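Local atomic coordinates of protease Do-like 2, chloroplastic (Arabidopsis thaliana, PDB entry 4FLN), a protein that performs the primary cleavage of the photodamaged D1 protein of photosystem II as a serine protease of the chloroplast thylakoid. Residues B[99-104]-B[126-131]; B[45-50]-B[162-167]. All coordinates share one frame; numbering follows the deposited sequence.

Overall arrangement
From the N terminus, the chain first passes through a short helix and a turn (45-50) into strand 50-57 of the first barrel. It then lays down the rest of that barrel, including strands 96-102 and 123-129, whose interior faces meet in contact 1 and close a loop of 21 intervening residues. Only after crossing into the second barrel does it reach 162-167, which returns to 45-50 and closes the much longer loop of contact 2, with contact 1 nested inside. Contact 1 thus packs one barrel internally, whereas contact 2 ties the two together. The centres are about 16 Å apart, and Arg104, at the end of 99-104, packs its guanidinium group against Leu47, Asn48 and Ile164.

Contact 1 (B[99-104]-B[126-131]); sequences VKVKRR and LSVESE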
ATOM      1  N   VAL B  99     -17.915 -30.407 -19.126  1.00 55.52           N
ATOM      2  CA  VAL B  99     -18.840 -29.938 -18.123  1.00 55.55           C
ATOM      3  C   VAL B  99     -19.494 -31.129 -17.440  1.00 73.88           C
ATOM      4  O   VAL B  99     -20.043 -32.027 -18.097  1.00 78.36           O
ATOM      5  CB  VAL B  99     -19.898 -29.023 -18.751  1.00 60.78           C
ATOM      6  CG1 VAL B  99     -20.920 -28.592 -17.707  1.00 70.34           C
ATOM      7  CG2 VAL B  99     -19.225 -27.814 -19.385  1.00 51.55           C
ATOM      8  N   LYS B 100     -19.414 -31.138 -16.116  1.00 75.85           N
ATOM      9  CA  LYS B 100     -19.895 -32.266 -15.335  1.00 80.78           C
ATOM     10  C   LYS B 100     -20.836 -31.768 -14.251  1.00 72.92           C
ATOM     11  O   LYS B 100     -20.648 -30.688 -13.696  1.00 78.64           O
ATOM     12  CB  LYS B 100     -18.712 -33.012 -14.711  1.00 91.12           C
ATOM     13  CG  LYS B 100     -17.354 -32.602 -15.286  1.00 98.13           C
ATOM     14  CD  LYS B 100     -16.251 -32.634 -14.230  1.00 98.85           C
ATOM     15  CE  LYS B 100     -14.944 -32.043 -14.752  1.00 97.59           C
ATOM     16  NZ  LYS B 100     -13.910 -31.907 -13.678  1.00 96.12           N
ATOM     17  N   VAL B 101     -21.857 -32.550 -13.947  1.00 65.82           N
ATOM     18  CA  VAL B 101     -22.814 -32.131 -12.936  1.00 72.82           C
ATOM     19  C   VAL B 101     -23.065 -33.226 -11.907  1.00 77.73           C
ATOM     20  O   VAL B 101     -23.009 -34.417 -12.215  1.00 76.95           O
ATOM     21  CB  VAL B 101     -24.140 -31.692 -13.568  1.00 62.80           C
ATOM     22  CG1 VAL B 101     -23.941 -30.404 -14.339  1.00 52.68           C
ATOM     23  CG2 VAL B 101     -24.680 -32.789 -14.472  1.00 61.85           C
ATOM     24  N   LYS B 102     -23.343 -32.814 -10.679  1.00 71.79           N
ATOM     25  CA  LYS B 102     -23.485 -33.764  -9.592  1.00 72.27           C
ATOM     26  C   LYS B 102     -24.801 -33.521  -8.868  1.00 68.89           C
ATOM     27  O   LYS B 102     -25.092 -32.405  -8.449  1.00 69.04           O
ATOM     28  CB  LYS B 102     -22.292 -33.644  -8.637  1.00 73.46           C
ATOM     29  CG  LYS B 102     -22.180 -34.737  -7.590  1.00 79.02           C
ATOM     30  CD  LYS B 102     -20.858 -34.613  -6.836  1.00 93.98           C
ATOM     31  CE  LYS B 102     -20.730 -35.628  -5.698  1.00100.19           C
ATOM     32  NZ  LYS B 102     -21.576 -35.284  -4.512  1.00 99.46           N
ATOM     33  N   ARG B 103     -25.608 -34.567  -8.750  1.00 77.09           N
ATOM     34  CA  ARG B 103     -26.878 -34.479  -8.040  1.00 74.46           C
ATOM     35  C   ARG B 103     -26.613 -34.330  -6.542  1.00 71.93           C
ATOM     36  O   ARG B 103     -25.552 -34.709  -6.055  1.00 66.08           O
ATOM     37  CB  ARG B 103     -27.732 -35.721  -8.325  1.00 63.79           C
ATOM     38  CG  ARG B 103     -29.072 -35.423  -8.968  1.00 63.56           C
ATOM     39  CD  ARG B 103     -29.369 -36.386 -10.101  1.00 82.94           C
ATOM     40  NE  ARG B 103     -29.333 -37.784  -9.672  1.00100.33           N
ATOM     41  CZ  ARG B 103     -30.412 -38.527  -9.442  1.00106.36           C
ATOM     42  NH1 ARG B 103     -31.625 -38.008  -9.604  1.00107.45           N
ATOM     43  NH2 ARG B 103     -30.278 -39.791  -9.057  1.00105.91           N
ATOM     44  N   ARG B 104     -27.566 -33.761  -5.812  1.00 73.82           N
ATOM     45  CA  ARG B 104     -27.424 -33.668  -4.368  1.00 71.48           C
ATOM     46  C   ARG B 104     -27.629 -35.040  -3.745  1.00 76.85           C
ATOM     47  O   ARG B 104     -28.664 -35.678  -3.953  1.00 85.22           O
ATOM     48  CB  ARG B 104     -28.441 -32.696  -3.793  1.00 71.59           C
ATOM     49  CG  ARG B 104     -28.218 -32.407  -2.330  1.00 78.50           C
ATOM     50  CD  ARG B 104     -29.527 -32.210  -1.623  1.00 84.44           C
ATOM     51  NE  ARG B 104     -29.348 -31.511  -0.359  1.00 90.33           N
ATOM     52  CZ  ARG B 104     -30.339 -31.252   0.485  1.00 92.63           C
ATOM     53  NH1 ARG B 104     -31.573 -31.646   0.193  1.00 90.64           N
ATOM     54  NH2 ARG B 104     -30.095 -30.604   1.619  1.00 88.56           N
ATOM     55  N   LEU B 126     -28.239 -26.662 -20.203  1.00 49.53           N
ATOM     56  CA  LEU B 126     -27.446 -27.873 -20.353  1.00 54.49           C
ATOM     57  C   LEU B 126     -28.355 -29.088 -20.495  1.00 61.88           C
ATOM     58  O   LEU B 126     -29.456 -29.132 -19.922  1.00 53.28           O
ATOM     59  CB  LEU B 126     -26.513 -28.075 -19.157  1.00 52.97           C
ATOM     60  CG  LEU B 126     -25.567 -26.975 -18.685  1.00 46.17           C
ATOM     61  CD1 LEU B 126     -24.923 -27.411 -17.383  1.00 45.34           C
ATOM     62  CD2 LEU B 126     -24.506 -26.670 -19.716  1.00 50.35           C
ATOM     63  N   SER B 127     -27.888 -30.072 -21.256  1.00 71.25           N
ATOM     64  CA  SER B 127     -28.579 -31.356 -21.364  1.00 78.95           C
ATOM     65  C   SER B 127     -27.724 -32.395 -20.660  1.00 71.48           C
ATOM     66  O   SER B 127     -26.508 -32.223 -20.541  1.00 63.06           O
ATOM     67  CB  SER B 127     -28.803 -31.753 -22.830  1.00 81.40           C
ATOM     68  OG  SER B 127     -27.574 -31.997 -23.494  1.00 80.63           O
ATOM     69  N   VAL B 128     -28.356 -33.450 -20.159  1.00 74.39           N
ATOM     70  CA  VAL B 128     -27.606 -34.495 -19.470  1.00 87.06           C
ATOM     71  C   VAL B 128     -27.946 -35.917 -19.910  1.00 97.28           C
ATOM     72  O   VAL B 128     -29.094 -36.233 -20.218  1.00 92.70           O
ATOM     73  CB  VAL B 128     -27.714 -34.373 -17.940  1.00 84.39           C
ATOM     74  CG1 VAL B 128     -27.828 -35.750 -17.296  1.00 83.01           C
ATOM     75  CG2 VAL B 128     -26.510 -33.626 -17.400  1.00 81.24           C
ATOM     76  N   GLU B 129     -26.915 -36.758 -19.938  1.00109.87           N
ATOM     77  CA  GLU B 129     -27.051 -38.161 -20.304  1.00110.50           C
ATOM     78  C   GLU B 129     -26.426 -39.113 -19.269  1.00101.08           C
ATOM     79  O   GLU B 129     -25.212 -39.087 -19.044  1.00 94.65           O
ATOM     80  CB  GLU B 129     -26.450 -38.402 -21.690  1.00115.07           C
ATOM     81  CG  GLU B 129     -25.122 -37.703 -21.911  1.00119.42           C
ATOM     82  CD  GLU B 129     -24.421 -38.182 -23.167  1.00125.15           C
ATOM     83  OE1 GLU B 129     -24.974 -39.073 -23.849  1.00124.57           O
ATOM     84  OE2 GLU B 129     -23.320 -37.673 -23.468  1.00126.11           O
ATOM     85  N   SER B 130     -27.253 -39.946 -18.641  1.00 92.29           N
ATOM     86  CA  SER B 130     -28.681 -40.012 -18.934  1.00 97.63           C
ATOM     87  C   SER B 130     -29.376 -41.017 -18.025  1.00110.92           C
ATOM     88  O   SER B 130     -28.725 -41.790 -17.322  1.00117.42           O
ATOM     89  CB  SER B 130     -28.918 -40.442 -20.390  1.00 95.41           C
ATOM     90  OG  SER B 130     -29.277 -39.346 -21.218  1.00 90.39           O
ATOM     91  N   GLU B 131     -30.703 -40.953 -18.004  1.00113.90           N
ATOM     92  CA  GLU B 131     -31.548 -42.079 -17.611  1.00114.08           C
ATOM     93  C   GLU B 131     -31.371 -42.545 -16.170  1.00118.76           C
ATOM     94  O   GLU B 131     -32.171 -43.328 -15.662  1.00129.03           O
ATOM     95  CB  GLU B 131     -31.349 -43.241 -18.571  1.00114.77           C
TER
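Val99 and Val101 on strand 96-102 face Leu126 and Val128 on strand 123-129 across the barrel interior, the axes of the short strand segments 9.1 Å apart at their closest and turned 71° to each other. The two strands are not paired at the backbone here, and the contact is made entirely by methyl groups. In register, Val101 lies opposite Val128, with their CA atoms 8.4 Å apart. Val101 CG2 touches Val128 CG2 at 3.6 Å, the closest approach between the segments, as the two side chains run antiparallel past one another. Leu126 serves both valines on the other strand. With its CG anti to its own carbonyl carbon (chi1 -52°), the leucine chain is turned so that CD1 comes toward strand 96-102. Leu126 CD1 lies 4.2 Å from Val99 CG1 and, more loosely, 4.4 Å from Val101 CG1. Through the first of these pairs of methyls, Val99 and Leu126 meet at about a right angle. All four residues are buried. Strand 110-118 runs between the two strands in the sheet, bonding its backbone to Val99 and Val101 and packing Val114 on Leu126 and Ala112 on Val128. Val93 of helix 90-93 touches both Val99 and Leu126, Phe133 from a loop covers Val101 and Val128, and strand 50-57 flanks strand 96-102 along its other edge.

Contact 2 (B[45-50]-B[162-167]); sequences SFLNAV and DTISVT
Ile164 makes nearly all of the contact from the side of 162-167, reaching from just before strand 165-178 to Leu47 and Val50 on the turn that leads into strand 50-57. The apolar packing comes first. At the end of the isoleucine chain, Ile164 CD1 sits 3.8 Å from Val50 CB and 4.0 Å from Val50 CG1, the two side chains crossing at a slant. The valine torsion, which sets CG1 anti to the backbone N (chi1 -174°), places that methyl beside Ile164 CD1. The other arm of the isoleucine makes a looser touch, Ile164 CG2 coming 4.4 Å from Leu47 CD1. Beside this packing there is a contact with the backbone: Ile164 CD1 also lies 3.8 Å from Leu47 O, an apolar methyl against a polar atom. CD1 thus goes to Val50 and to the Leu47 carbonyl oxygen, and CG2 to the Leu47 side chain.

Backbone hydrogen bonds within 45-50 shape the turn that Ile164 meets. Leu47 to Val50 is a type I turn, in which Val50 N donates to Leu47 O at 3.2 Å, so the oxygen that Ile164 touches is already engaged. Ahead of it, Ala49 N donates to Phe46 O at 3.0 Å. Val155 of strand 151-156 lies against Leu47, Val50 and Ile164 alike. On the other side of the assembly interface, Leu148 of a second subunit packs on Ile164.

Joining the entry to the first barrel with an early part of the second, the contact belongs to the interface between the two antiparallel six-stranded barrels of the chymotrypsin-like fold. In this family the catalytic triad lies at that junction. Consistent with this, the side chain of Val50 is about 10 Å from that of Ser200, by similarity the charge-relay serine.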
ATOM      1  N   SER B  45     -37.455 -31.423  -1.078  1.00112.36           N
ATOM      2  CA  SER B  45     -37.687 -31.875  -2.443  1.00104.69           C
ATOM      3  C   SER B  45     -37.203 -30.821  -3.424  1.00 92.18           C
ATOM      4  O   SER B  45     -36.708 -31.145  -4.504  1.00 84.61           O
ATOM      5  CB  SER B  45     -39.174 -32.141  -2.671  1.00107.23           C
ATOM      6  OG  SER B  45     -39.918 -30.938  -2.589  1.00107.67           O
ATOM      7  N   PHE B  46     -37.355 -29.557  -3.035  1.00 91.62           N
ATOM      8  CA  PHE B  46     -36.977 -28.430  -3.882  1.00 83.97           C
ATOM      9  C   PHE B  46     -35.474 -28.376  -4.064  1.00 78.39           C
ATOM     10  O   PHE B  46     -34.981 -28.194  -5.176  1.00 85.08           O
ATOM     11  CB  PHE B  46     -37.484 -27.105  -3.300  1.00 85.83           C
ATOM     12  CG  PHE B  46     -38.972 -26.919  -3.418  1.00 90.11           C
ATOM     13  CD1 PHE B  46     -39.590 -26.933  -4.659  1.00 92.41           C
ATOM     14  CD2 PHE B  46     -39.752 -26.719  -2.291  1.00 92.64           C
ATOM     15  CE1 PHE B  46     -40.963 -26.764  -4.774  1.00 92.10           C
ATOM     16  CE2 PHE B  46     -41.124 -26.544  -2.401  1.00 94.42           C
ATOM     17  CZ  PHE B  46     -41.727 -26.568  -3.647  1.00 90.16           C
ATOM     18  N   LEU B  47     -34.746 -28.541  -2.966  1.00 70.23           N
ATOM     19  CA  LEU B  47     -33.292 -28.505  -3.010  1.00 72.58           C
ATOM     20  C   LEU B  47     -32.741 -29.638  -3.871  1.00 76.19           C
ATOM     21  O   LEU B  47     -31.604 -29.580  -4.346  1.00 77.49           O
ATOM     22  CB  LEU B  47     -32.711 -28.581  -1.597  1.00 73.45           C
ATOM     23  CG  LEU B  47     -33.359 -27.670  -0.555  1.00 72.50           C
ATOM     24  CD1 LEU B  47     -32.453 -27.534   0.650  1.00 70.84           C
ATOM     25  CD2 LEU B  47     -33.668 -26.300  -1.137  1.00 73.83           C
ATOM     26  N   ASN B  48     -33.555 -30.667  -4.078  1.00 80.13           N
ATOM     27  CA  ASN B  48     -33.129 -31.822  -4.857  1.00 88.35           C
ATOM     28  C   ASN B  48     -33.098 -31.530  -6.351  1.00 83.09           C
ATOM     29  O   ASN B  48     -32.546 -32.298  -7.144  1.00 84.53           O
ATOM     30  CB  ASN B  48     -34.002 -33.040  -4.543  1.00 95.16           C
ATOM     31  CG  ASN B  48     -33.559 -33.761  -3.280  1.00101.57           C
ATOM     32  OD1 ASN B  48     -32.659 -34.601  -3.319  1.00105.08           O
ATOM     33  ND2 ASN B  48     -34.183 -33.431  -2.151  1.00 99.65           N
ATOM     34  N   ALA B  49     -33.681 -30.401  -6.728  1.00 70.18           N
ATOM     35  CA  ALA B  49     -33.677 -29.985  -8.118  1.00 68.51           C
ATOM     36  C   ALA B  49     -32.426 -29.184  -8.443  1.00 64.94           C
ATOM     37  O   ALA B  49     -32.162 -28.890  -9.606  1.00 66.30           O
ATOM     38  CB  ALA B  49     -34.912 -29.169  -8.416  1.00 78.49           C
ATOM     39  N   VAL B  50     -31.665 -28.824  -7.411  1.00 62.64           N
ATOM     40  CA  VAL B  50     -30.462 -28.012  -7.587  1.00 58.09           C
ATOM     41  C   VAL B  50     -29.267 -28.920  -7.787  1.00 56.48           C
ATOM     42  O   VAL B  50     -29.160 -29.965  -7.151  1.00 61.78           O
ATOM     43  CB  VAL B  50     -30.198 -27.073  -6.384  1.00 56.60           C
ATOM     44  CG1 VAL B  50     -29.028 -26.143  -6.670  1.00 47.83           C
ATOM     45  CG2 VAL B  50     -31.427 -26.268  -6.064  1.00 65.05           C
ATOM     46  N   ASP B 162     -18.898 -30.398   0.076  1.00 77.46           N
ATOM     47  CA  ASP B 162     -19.814 -31.240  -0.689  1.00 83.37           C
ATOM     48  C   ASP B 162     -21.288 -30.856  -0.501  1.00 75.45           C
ATOM     49  O   ASP B 162     -22.184 -31.483  -1.080  1.00 76.14           O
ATOM     50  CB  ASP B 162     -19.628 -32.708  -0.288  1.00 93.82           C
ATOM     51  CG  ASP B 162     -18.228 -33.007   0.224  1.00108.63           C
ATOM     52  OD1 ASP B 162     -17.341 -33.300  -0.606  1.00114.46           O
ATOM     53  OD2 ASP B 162     -18.016 -32.962   1.458  1.00111.83           O
ATOM     54  N   THR B 163     -21.537 -29.824   0.300  1.00 60.80           N
ATOM     55  CA  THR B 163     -22.878 -29.573   0.824  1.00 50.53           C
ATOM     56  C   THR B 163     -23.566 -28.351   0.213  1.00 50.46           C
ATOM     57  O   THR B 163     -22.919 -27.370  -0.144  1.00 57.38           O
ATOM     58  CB  THR B 163     -22.837 -29.483   2.381  1.00 57.15           C
ATOM     59  OG1 THR B 163     -23.406 -30.668   2.937  1.00 59.80           O
ATOM     60  CG2 THR B 163     -23.591 -28.270   2.921  1.00 56.25           C
ATOM     61  N   ILE B 164     -24.886 -28.418   0.095  1.00 48.16           N
ATOM     62  CA  ILE B 164     -25.663 -27.309  -0.449  1.00 51.20           C
ATOM     63  C   ILE B 164     -25.905 -26.225   0.605  1.00 54.62           C
ATOM     64  O   ILE B 164     -26.022 -26.527   1.790  1.00 64.28           O
ATOM     65  CB  ILE B 164     -27.019 -27.804  -0.981  1.00 52.92           C
ATOM     66  CG1 ILE B 164     -27.310 -27.206  -2.357  1.00 58.39           C
ATOM     67  CG2 ILE B 164     -28.129 -27.490   0.008  1.00 53.09           C
ATOM     68  CD1 ILE B 164     -28.575 -27.743  -3.003  1.00 66.15           C
ATOM     69  N   SER B 165     -25.985 -24.968   0.175  1.00 46.48           N
ATOM     70  CA  SER B 165     -26.226 -23.869   1.104  1.00 47.66           C
ATOM     71  C   SER B 165     -27.401 -22.985   0.678  1.00 48.07           C
ATOM     72  O   SER B 165     -27.862 -23.063  -0.456  1.00 51.05           O
ATOM     73  CB  SER B 165     -24.962 -23.040   1.306  1.00 53.17           C
ATOM     74  OG  SER B 165     -24.482 -22.559   0.067  1.00 62.38           O
ATOM     75  N   VAL B 166     -27.878 -22.160   1.611  1.00 46.14           N
ATOM     76  CA  VAL B 166     -29.118 -21.397   1.459  1.00 45.93           C
ATOM     77  C   VAL B 166     -28.980 -20.007   2.081  1.00 52.01           C
ATOM     78  O   VAL B 166     -28.399 -19.857   3.153  1.00 60.89           O
ATOM     79  CB  VAL B 166     -30.297 -22.107   2.167  1.00 46.11           C
ATOM     80  CG1 VAL B 166     -31.568 -21.293   2.044  1.00 49.02           C
ATOM     81  CG2 VAL B 166     -30.509 -23.484   1.589  1.00 52.62           C
ATOM     82  N   THR B 167     -29.505 -18.987   1.414  1.00 39.28           N
ATOM     83  CA  THR B 167     -29.591 -17.672   2.039  1.00 47.14           C
ATOM     84  C   THR B 167     -30.962 -17.060   1.806  1.00 44.10           C
ATOM     85  O   THR B 167     -31.558 -17.224   0.748  1.00 44.14           O
ATOM     86  CB  THR B 167     -28.447 -16.685   1.615  1.00 52.67           C
ATOM     87  OG1 THR B 167     -28.394 -16.560   0.191  1.00 53.07           O
ATOM     88  CG2 THR B 167     -27.096 -17.169   2.116  1.00 51.93           C
TER